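Local coordinates for protein polysaccharide deacetylase (Streptococcus pyogenes, PDB 6DQ3) that probably removes N-acetyl groups from the linkage unit of cell-wall rhamnopolysaccharides as a zinc-dependent deacetylase of carbohydrate esterase family 4, at residues L12-I17 and E222-T227; G105-G110 and L115-M120; I184-N189 and G206-N211. All coordinates share one frame; numbering follows the deposited sequence.

In the fold
Contact 1 joins strand 8-14 to helix 221-228. It closes a long loop of chain in which contacts 2 and 3 are both nested. Contact 2 links helices 104-108 and 117-124. It lies across the chain's centre from contact 1, with contact centres about 26 Å apart. Contact 3 sets helix 179-187 against the turn before strand 210-214. That strand pairs with strand 8-14, so contacts 1 and 3 reach the same sheet; their centres are about 24 Å apart. Contacts 2 and 3 lie about 25 Å apart between centres. None touches another. In segment 12-17, His15 binds an acetate and touches Asp78, a zinc ligand.

Contact 1 (L12-I17 and E222-T227); sequences LMYHAI and ENLLQT. With ACT (acetate ion), chain C.
Leu12 and Leu224 meet in the buried apolar layer between the central sheet and helix 221-228, close to the C-terminus. The two side chains come tip to tip, with Leu12 CD2 4.2 Å from Leu224 CD1. In Leu224, CG is anti to the backbone N (chi1 175°), which sends the branch off the helix toward the strand. Its other methyl turns to the tyrosine: Leu224 CD2 is 4.3 Å from Tyr14 OH. The polar end of Tyr14 is satisfied by a hydrogen bond to Gln40 of helix 34-46. Its ring also stacks with Phe76 and meets Phe37 edge to face. Strand 8-14 pairs in parallel with 71-77 and 210-214, as expected in the distorted beta/alpha barrel of family 4 carbohydrate esterases. Leu12 and Tyr14 side chains serve the outer, helix-packed layer. Beyond the strand, His15 reaches an acetate instead, probably from the crystallisation liquor. His15 NE2 donates to acetate O over 2.7 Å, with a nearly straight N-H...O angle of 167°. The acetate carbon and Met13 SD both lie at the edge of the imidazole, in its plane. Ser174 N gives the acetate a second hydrogen bond. Back on the helix, Thr227 OG1 and Thr227 N grip Asn223 O from opposite faces of its plane, at 3.1 and 3.0 Å respectively.

Contact 2 (G105-G110 and L115-M120); sequences GLTEMG and LTLKQM
The peptide carbonyl of Leu115 is the flat group at the centre of the contact, and the hydroxyl of Thr107 comes to it. Thr107 OG1 donates to Leu115 O over 2.7 Å. The donor is tilted 27° from the carbonyl plane. The second flat group is the carboxamide of Gln119, which turns back on its own helix start. Thr116 N donates to Gln119 OE1 over 3.1 Å from above the amide plane, 52° out of it. In return Gln119 N donates to Thr116 OG1, also over 3.1 Å. This reciprocal pair is a capping box, with Thr116 as N-cap of helix 117-124.

Two short helices, 104-108 and 117-124, are joined here by a loop. Helix 104-108 ends in a Schellman motif, with Gly110 at positive phi, and the loop then leads to the next cap. Thr107 carries the contact from the first helix. Its OG1 sits beside the backbone N (chi1 -68°) and its CG2 anti to it; this turns the hydroxyl to Leu115 O and the methyl to Leu117. Thr107 CG2 is 4.1 Å from Leu117 CG. The Thr107 hydroxyl thus ties the first helix to the residue just before the N-cap of the second.

Several neighbours frame the pair. Tyr158 of helix 145-162 touches both Thr107 and Leu117, and Val102 of strand 98-102 touches both Thr107 and Met120. Leu115 also makes a backbone hydrogen bond with Ser79. Met120 comes tip to tip with Thr107. Its chain is bent at the last torsion, and the terminal methyl Met120 CE stands 3.6 Å from Thr107 OG1 and 3.7 Å from Thr107 CG2.

Contact 3 (I184-N189 and G206-N211); sequences IAARLN and GLLSLN
Ala185 is the first residue of segment 184-189 to meet Leu208, after Ile184 has turned its side chain to helix 145-162. Ala185 CB points toward the turn and lies 4.2 Å from Leu208 CD1. Ala186 follows on the more exposed side of the helix. Its methyl is closer, with Ala186 CB 3.8 Å from Leu208 CD1. The same leucine methyl also rests against the helix backbone, where Ala186 N is 3.7 Å from Leu208 CD1. Arg187 takes another direction and folds back along its own helix. Ile184 CA lies against one face of the Arg187 guanidinium, 4.0 Å from its plane and toward the rim. Leu188 turns to Met152 of helix 145-162. Asn189, at positive phi, is the C-prime residue of a Schellman motif that ends helix 179-187, with Asn189 N bonded to Ala186 O.

Across the contact, Leu208 sits in a type I turn from Gly206 to Ser209, closed by Ser209 N to Gly206 O at 2.8 Å. Its CG lies beside the backbone N (chi1 -67°), bringing CD1 to the two alanines. The contact thus joins helix 179-187 to the turn that leads into strand 210-214 of the barrel. Tyr190 touches both Ala185 and Leu208.

No hydrogen bond crosses between the segments. One leucine methyl against two alanine methyls gives an association resting on apolar packing, while each backbone is held by its own turn or cap.

Contact 1 (L12-I17 and E222-T227)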
loop_
_atom_site.group_PDB
_atom_site.type_symbol
_atom_site.label_atom_id
_atom_site.label_comp_id
_atom_site.label_asym_id
_atom_site.label_seq_id
_atom_site.Cartn_x
_atom_site.Cartn_y
_atom_site.Cartn_z
ATOM N N LEU A 12 6.631 1.151 3.077
ATOM C CA LEU A 12 6.244 2.523 3.353
ATOM C C LEU A 12 4.747 2.695 3.157
ATOM O O LEU A 12 4.169 2.199 2.184
ATOM C CB LEU A 12 7.011 3.487 2.448
ATOM C CG LEU A 12 8.537 3.377 2.505
ATOM C CD1 LEU A 12 9.171 4.497 1.674
ATOM C CD2 LEU A 12 9.053 3.396 3.930
ATOM N N MET A 13 4.120 3.394 4.096
ATOM C CA MET A 13 2.688 3.656 4.053
ATOM C C MET A 13 2.470 5.142 3.801
ATOM O O MET A 13 2.663 5.967 4.701
ATOM C CB MET A 13 1.998 3.223 5.345
ATOM C CG MET A 13 0.519 3.600 5.382
ATOM S SD MET A 13 -0.350 3.021 6.849
ATOM C CE MET A 13 0.633 3.755 8.148
ATOM N N TYR A 14 2.059 5.464 2.580
ATOM C CA TYR A 14 1.633 6.793 2.167
ATOM C C TYR A 14 0.109 6.865 2.151
ATOM O O TYR A 14 -0.581 5.853 2.034
ATOM C CB TYR A 14 2.149 7.128 0.760
ATOM C CG TYR A 14 3.630 7.378 0.631
ATOM C CD1 TYR A 14 4.502 6.340 0.352
ATOM C CD2 TYR A 14 4.153 8.656 0.763
ATOM C CE1 TYR A 14 5.858 6.560 0.227
ATOM C CE2 TYR A 14 5.505 8.889 0.636
ATOM C CZ TYR A 14 6.355 7.838 0.370
ATOM O OH TYR A 14 7.701 8.067 0.244
ATOM N N HIS A 15 -0.415 8.087 2.242
ATOM C CA HIS A 15 -1.835 8.323 2.019
ATOM C C HIS A 15 -1.951 9.481 1.035
ATOM O O HIS A 15 -1.788 9.284 -0.176
ATOM C CB HIS A 15 -2.561 8.585 3.336
ATOM C CG HIS A 15 -2.931 7.326 4.063
ATOM N ND1 HIS A 15 -2.017 6.585 4.780
ATOM C CD2 HIS A 15 -4.109 6.664 4.158
ATOM C CE1 HIS A 15 -2.618 5.529 5.301
ATOM N NE2 HIS A 15 -3.889 5.555 4.943
ATOM N N ALA A 16 -2.168 10.687 1.541
ATOM C CA ALA A 16 -2.367 11.843 0.671
ATOM C C ALA A 16 -1.045 12.451 0.224
ATOM O O ALA A 16 -0.135 12.654 1.032
ATOM C CB ALA A 16 -3.194 12.906 1.386
ATOM N N ILE A 17 -0.948 12.762 -1.066
ATOM C CA ILE A 17 0.176 13.520 -1.605
ATOM C C ILE A 17 -0.403 14.563 -2.551
ATOM O O ILE A 17 -0.817 14.231 -3.669
ATOM C CB ILE A 17 1.203 12.642 -2.338
ATOM C CG1 ILE A 17 1.696 11.543 -1.394
ATOM C CG2 ILE A 17 2.366 13.488 -2.825
ATOM C CD1 ILE A 17 2.747 10.622 -1.984
ATOM N N GLU A 222 16.743 12.279 4.136
ATOM C CA GLU A 222 17.817 11.694 4.933
ATOM C C GLU A 222 17.260 10.875 6.092
ATOM O O GLU A 222 17.722 9.756 6.354
ATOM C CB GLU A 222 18.734 12.805 5.444
ATOM C CG GLU A 222 19.982 12.330 6.166
ATOM C CD GLU A 222 20.895 13.478 6.570
ATOM O OE1 GLU A 222 21.053 14.431 5.776
ATOM O OE2 GLU A 222 21.453 13.426 7.686
ATOM N N ASN A 223 16.253 11.403 6.792
ATOM C CA ASN A 223 15.746 10.705 7.967
ATOM C C ASN A 223 14.903 9.497 7.573
ATOM O O ASN A 223 14.944 8.459 8.244
ATOM C CB ASN A 223 14.955 11.672 8.845
ATOM C CG ASN A 223 15.856 12.586 9.652
ATOM O OD1 ASN A 223 16.903 12.166 10.148
ATOM N ND2 ASN A 223 15.458 13.843 9.781
ATOM N N LEU A 224 14.145 9.602 6.481
ATOM C CA LEU A 224 13.383 8.451 6.008
ATOM C C LEU A 224 14.303 7.273 5.706
ATOM O O LEU A 224 14.047 6.143 6.141
ATOM C CB LEU A 224 12.576 8.827 4.770
ATOM C CG LEU A 224 11.808 7.688 4.097
ATOM C CD1 LEU A 224 10.926 6.938 5.071
ATOM C CD2 LEU A 224 10.996 8.251 2.931
ATOM N N LEU A 225 15.382 7.520 4.962
ATOM C CA LEU A 225 16.294 6.446 4.580
ATOM C C LEU A 225 16.936 5.796 5.802
ATOM O O LEU A 225 17.108 4.572 5.843
ATOM C CB LEU A 225 17.360 7.000 3.638
ATOM C CG LEU A 225 17.073 7.025 2.136
ATOM C CD1 LEU A 225 17.151 5.595 1.595
ATOM C CD2 LEU A 225 15.737 7.646 1.795
ATOM N N GLN A 226 17.311 6.595 6.804
ATOM C CA GLN A 226 17.836 6.024 8.037
ATOM C C GLN A 226 16.796 5.144 8.719
ATOM O O GLN A 226 17.143 4.112 9.304
ATOM C CB GLN A 226 18.296 7.139 8.977
ATOM C CG GLN A 226 19.536 7.879 8.482
ATOM C CD GLN A 226 19.992 8.970 9.433
ATOM O OE1 GLN A 226 19.802 8.874 10.647
ATOM N NE2 GLN A 226 20.592 10.020 8.882
ATOM N N THR A 227 15.520 5.526 8.640
ATOM C CA THR A 227 14.463 4.742 9.265
ATOM C C THR A 227 14.247 3.420 8.545
ATOM O O THR A 227 13.841 2.433 9.168
ATOM C CB THR A 227 13.159 5.543 9.282
ATOM O OG1 THR A 227 13.308 6.687 10.131
ATOM C CG2 THR A 227 12.003 4.689 9.776
HETATM C C ACT C . -6.049 2.786 6.188
HETATM O O ACT C . -5.779 3.597 5.279
HETATM O OXT ACT C . -7.187 2.396 6.511
HETATM C CH3 ACT C . -4.923 2.245 6.914
#

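Contact 2 (G105-G110 and L115-M120)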
loop_
_atom_site.group_PDB
_atom_site.type_symbol
_atom_site.label_atom_id
_atom_site.label_comp_id
_atom_site.label_asym_id
_atom_site.label_seq_id
_atom_site.Cartn_x
_atom_site.Cartn_y
_atom_site.Cartn_z
ATOM N N GLY A 105 -15.747 -0.203 -3.382
ATOM C CA GLY A 105 -17.073 0.390 -3.441
ATOM C C GLY A 105 -17.079 1.809 -3.981
ATOM O O GLY A 105 -17.984 2.193 -4.726
ATOM N N LEU A 106 -16.088 2.616 -3.593
ATOM C CA LEU A 106 -16.026 3.989 -4.092
ATOM C C LEU A 106 -15.780 4.016 -5.596
ATOM O O LEU A 106 -16.359 4.842 -6.311
ATOM C CB LEU A 106 -14.939 4.767 -3.354
ATOM C CG LEU A 106 -15.257 5.098 -1.897
ATOM C CD1 LEU A 106 -14.007 5.444 -1.112
ATOM C CD2 LEU A 106 -16.272 6.244 -1.819
ATOM N N THR A 107 -14.933 3.115 -6.097
ATOM C CA THR A 107 -14.702 3.040 -7.534
ATOM C C THR A 107 -15.943 2.542 -8.263
ATOM O O THR A 107 -16.276 3.038 -9.346
ATOM C CB THR A 107 -13.506 2.130 -7.821
ATOM O OG1 THR A 107 -12.308 2.748 -7.333
ATOM C CG2 THR A 107 -13.371 1.868 -9.309
ATOM N N GLU A 108 -16.647 1.571 -7.684
ATOM C CA GLU A 108 -17.843 1.048 -8.333
ATOM C C GLU A 108 -18.968 2.075 -8.335
ATOM O O GLU A 108 -19.805 2.073 -9.244
ATOM C CB GLU A 108 -18.288 -0.239 -7.639
ATOM C CG GLU A 108 -19.317 -1.042 -8.416
ATOM C CD GLU A 108 -19.527 -2.429 -7.836
ATOM O OE1 GLU A 108 -18.631 -2.915 -7.115
ATOM O OE2 GLU A 108 -20.589 -3.032 -8.095
ATOM N N MET A 109 -18.999 2.960 -7.341
ATOM C CA MET A 109 -20.007 4.007 -7.251
ATOM C C MET A 109 -19.645 5.247 -8.060
ATOM O O MET A 109 -20.436 6.195 -8.106
ATOM C CB MET A 109 -20.224 4.402 -5.787
ATOM C CG MET A 109 -21.006 3.385 -4.974
ATOM S SD MET A 109 -22.579 2.901 -5.731
ATOM C CE MET A 109 -23.417 4.483 -5.809
ATOM N N GLY A 110 -18.472 5.270 -8.684
ATOM C CA GLY A 110 -18.085 6.402 -9.500
ATOM C C GLY A 110 -17.619 7.615 -8.731
ATOM O O GLY A 110 -17.768 8.739 -9.219
ATOM N N LEU A 115 -9.851 6.614 -7.463
ATOM C CA LEU A 115 -9.354 6.059 -8.712
ATOM C C LEU A 115 -10.476 5.382 -9.486
ATOM O O LEU A 115 -11.401 4.804 -8.909
ATOM C CB LEU A 115 -8.245 5.046 -8.434
ATOM C CG LEU A 115 -7.022 5.546 -7.670
ATOM C CD1 LEU A 115 -6.068 4.391 -7.392
ATOM C CD2 LEU A 115 -6.302 6.635 -8.434
ATOM N N THR A 116 -10.381 5.454 -10.807
ATOM C CA THR A 116 -11.304 4.774 -11.700
ATOM C C THR A 116 -10.650 3.509 -12.251
ATOM O O THR A 116 -9.428 3.347 -12.214
ATOM C CB THR A 116 -11.711 5.679 -12.862
ATOM O OG1 THR A 116 -10.610 5.783 -13.769
ATOM C CG2 THR A 116 -12.104 7.063 -12.375
ATOM N N LEU A 117 -11.479 2.616 -12.797
ATOM C CA LEU A 117 -10.941 1.401 -13.402
ATOM C C LEU A 117 -10.040 1.729 -14.586
ATOM O O LEU A 117 -8.989 1.104 -14.766
ATOM C CB LEU A 117 -12.068 0.477 -13.852
ATOM C CG LEU A 117 -12.852 -0.245 -12.763
ATOM C CD1 LEU A 117 -14.068 -0.920 -13.414
ATOM C CD2 LEU A 117 -12.013 -1.249 -12.012
ATOM N N LYS A 118 -10.444 2.696 -15.416
ATOM C CA LYS A 118 -9.628 3.066 -16.567
ATOM C C LYS A 118 -8.253 3.545 -16.122
ATOM O O LYS A 118 -7.236 3.199 -16.735
ATOM C CB LYS A 118 -10.340 4.145 -17.385
ATOM C CG LYS A 118 -9.628 4.547 -18.669
ATOM C CD LYS A 118 -10.461 5.554 -19.462
ATOM C CE LYS A 118 -9.725 6.039 -20.707
ATOM N NZ LYS A 118 -10.512 7.047 -21.481
ATOM N N GLN A 119 -8.201 4.334 -15.048
ATOM C CA GLN A 119 -6.919 4.809 -14.544
ATOM C C GLN A 119 -6.066 3.656 -14.031
ATOM O O GLN A 119 -4.853 3.626 -14.260
ATOM C CB GLN A 119 -7.146 5.846 -13.447
ATOM C CG GLN A 119 -7.677 7.163 -13.978
ATOM C CD GLN A 119 -8.321 8.010 -12.905
ATOM O OE1 GLN A 119 -8.411 7.603 -11.747
ATOM N NE2 GLN A 119 -8.776 9.200 -13.283
ATOM N N MET A 120 -6.676 2.696 -13.335
ATOM C CA MET A 120 -5.906 1.567 -12.827
ATOM C C MET A 120 -5.335 0.738 -13.969
ATOM O O MET A 120 -4.173 0.320 -13.918
ATOM C CB MET A 120 -6.777 0.707 -11.912
ATOM C CG MET A 120 -7.259 1.440 -10.663
ATOM S SD MET A 120 -8.209 0.373 -9.556
ATOM C CE MET A 120 -9.708 1.329 -9.322
#

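Contact 3 (I184-N189 and G206-N211)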
loop_
_atom_site.group_PDB
_atom_site.type_symbol
_atom_site.label_atom_id
_atom_site.label_comp_id
_atom_site.label_asym_id
_atom_site.label_seq_id
_atom_site.Cartn_x
_atom_site.Cartn_y
_atom_site.Cartn_z
ATOM N N ILE A 184 -9.838 -15.521 8.083
ATOM C CA ILE A 184 -10.645 -15.382 6.875
ATOM C C ILE A 184 -9.768 -14.983 5.691
ATOM O O ILE A 184 -9.879 -15.554 4.600
ATOM C CB ILE A 184 -11.776 -14.361 7.106
ATOM C CG1 ILE A 184 -12.809 -14.922 8.088
ATOM C CG2 ILE A 184 -12.432 -13.993 5.784
ATOM C CD1 ILE A 184 -13.846 -13.910 8.549
ATOM N N ALA A 185 -8.896 -13.993 5.884
ATOM C CA ALA A 185 -8.019 -13.565 4.799
ATOM C C ALA A 185 -7.241 -14.747 4.235
ATOM O O ALA A 185 -7.086 -14.874 3.016
ATOM C CB ALA A 185 -7.067 -12.475 5.290
ATOM N N ALA A 186 -6.765 -15.636 5.109
ATOM C CA ALA A 186 -6.035 -16.812 4.644
ATOM C C ALA A 186 -6.928 -17.723 3.813
ATOM O O ALA A 186 -6.514 -18.216 2.755
ATOM C CB ALA A 186 -5.460 -17.571 5.842
ATOM N N ARG A 187 -8.165 -17.954 4.270
ATOM C CA ARG A 187 -9.068 -18.851 3.556
ATOM C C ARG A 187 -9.488 -18.276 2.212
ATOM O O ARG A 187 -9.841 -19.032 1.297
ATOM C CB ARG A 187 -10.309 -19.140 4.403
ATOM C CG ARG A 187 -10.084 -20.122 5.537
ATOM C CD ARG A 187 -11.402 -20.673 6.075
ATOM N NE ARG A 187 -12.264 -19.628 6.619
ATOM C CZ ARG A 187 -12.286 -19.264 7.898
ATOM N NH1 ARG A 187 -11.490 -19.860 8.776
ATOM N NH2 ARG A 187 -13.106 -18.302 8.297
ATOM N N LEU A 188 -9.477 -16.954 2.078
ATOM C CA LEU A 188 -9.786 -16.289 0.821
ATOM C C LEU A 188 -8.578 -16.194 -0.103
ATOM O O LEU A 188 -8.654 -15.508 -1.123
ATOM C CB LEU A 188 -10.336 -14.890 1.096
ATOM C CG LEU A 188 -11.659 -14.818 1.856
ATOM C CD1 LEU A 188 -12.034 -13.382 2.148
ATOM C CD2 LEU A 188 -12.750 -15.514 1.051
ATOM N N ASN A 189 -7.472 -16.849 0.247
ATOM C CA ASN A 189 -6.285 -16.961 -0.593
ATOM C C ASN A 189 -5.514 -15.652 -0.719
ATOM O O ASN A 189 -4.788 -15.455 -1.700
ATOM C CB ASN A 189 -6.653 -17.506 -1.979
ATOM C CG ASN A 189 -7.115 -18.969 -1.931
ATOM O OD1 ASN A 189 -8.155 -19.327 -2.491
ATOM N ND2 ASN A 189 -6.340 -19.812 -1.257
ATOM N N GLY A 206 4.053 -11.996 10.852
ATOM C CA GLY A 206 2.891 -12.631 10.266
ATOM C C GLY A 206 2.681 -12.107 8.860
ATOM O O GLY A 206 2.519 -10.896 8.665
ATOM N N LEU A 207 2.701 -12.993 7.861
ATOM C CA LEU A 207 2.585 -12.532 6.483
ATOM C C LEU A 207 1.290 -11.766 6.253
ATOM O O LEU A 207 1.243 -10.875 5.397
ATOM C CB LEU A 207 2.674 -13.711 5.521
ATOM C CG LEU A 207 4.025 -14.424 5.468
ATOM C CD1 LEU A 207 3.984 -15.550 4.439
ATOM C CD2 LEU A 207 5.154 -13.454 5.162
ATOM N N LEU A 208 0.226 -12.102 6.985
ATOM C CA LEU A 208 -1.040 -11.392 6.857
ATOM C C LEU A 208 -1.180 -10.248 7.855
ATOM O O LEU A 208 -2.276 -9.690 7.994
ATOM C CB LEU A 208 -2.212 -12.357 7.020
ATOM C CG LEU A 208 -2.337 -13.392 5.903
ATOM C CD1 LEU A 208 -3.449 -14.391 6.224
ATOM C CD2 LEU A 208 -2.576 -12.747 4.547
ATOM N N SER A 209 -0.097 -9.880 8.533
ATOM C CA SER A 209 -0.121 -8.802 9.513
ATOM C C SER A 209 1.240 -8.106 9.566
ATOM O O SER A 209 1.863 -7.957 10.617
ATOM C CB SER A 209 -0.528 -9.351 10.879
ATOM O OG SER A 209 0.291 -10.448 11.249
ATOM N N LEU A 210 1.699 -7.626 8.411
ATOM C CA LEU A 210 3.032 -7.049 8.297
ATOM C C LEU A 210 3.080 -5.604 8.778
ATOM O O LEU A 210 2.139 -4.829 8.568
ATOM C CB LEU A 210 3.498 -7.106 6.845
ATOM C CG LEU A 210 3.664 -8.497 6.236
ATOM C CD1 LEU A 210 3.751 -8.427 4.719
ATOM C CD2 LEU A 210 4.900 -9.161 6.819
ATOM N N ASN A 211 4.206 -5.240 9.397
ATOM C CA ASN A 211 4.437 -3.867 9.823
ATOM C C ASN A 211 4.550 -2.943 8.613
ATOM O O ASN A 211 4.934 -3.365 7.519
ATOM C CB ASN A 211 5.739 -3.738 10.625
ATOM C CG ASN A 211 5.728 -4.497 11.934
ATOM O OD1 ASN A 211 4.685 -4.908 12.435
ATOM N ND2 ASN A 211 6.916 -4.671 12.507
#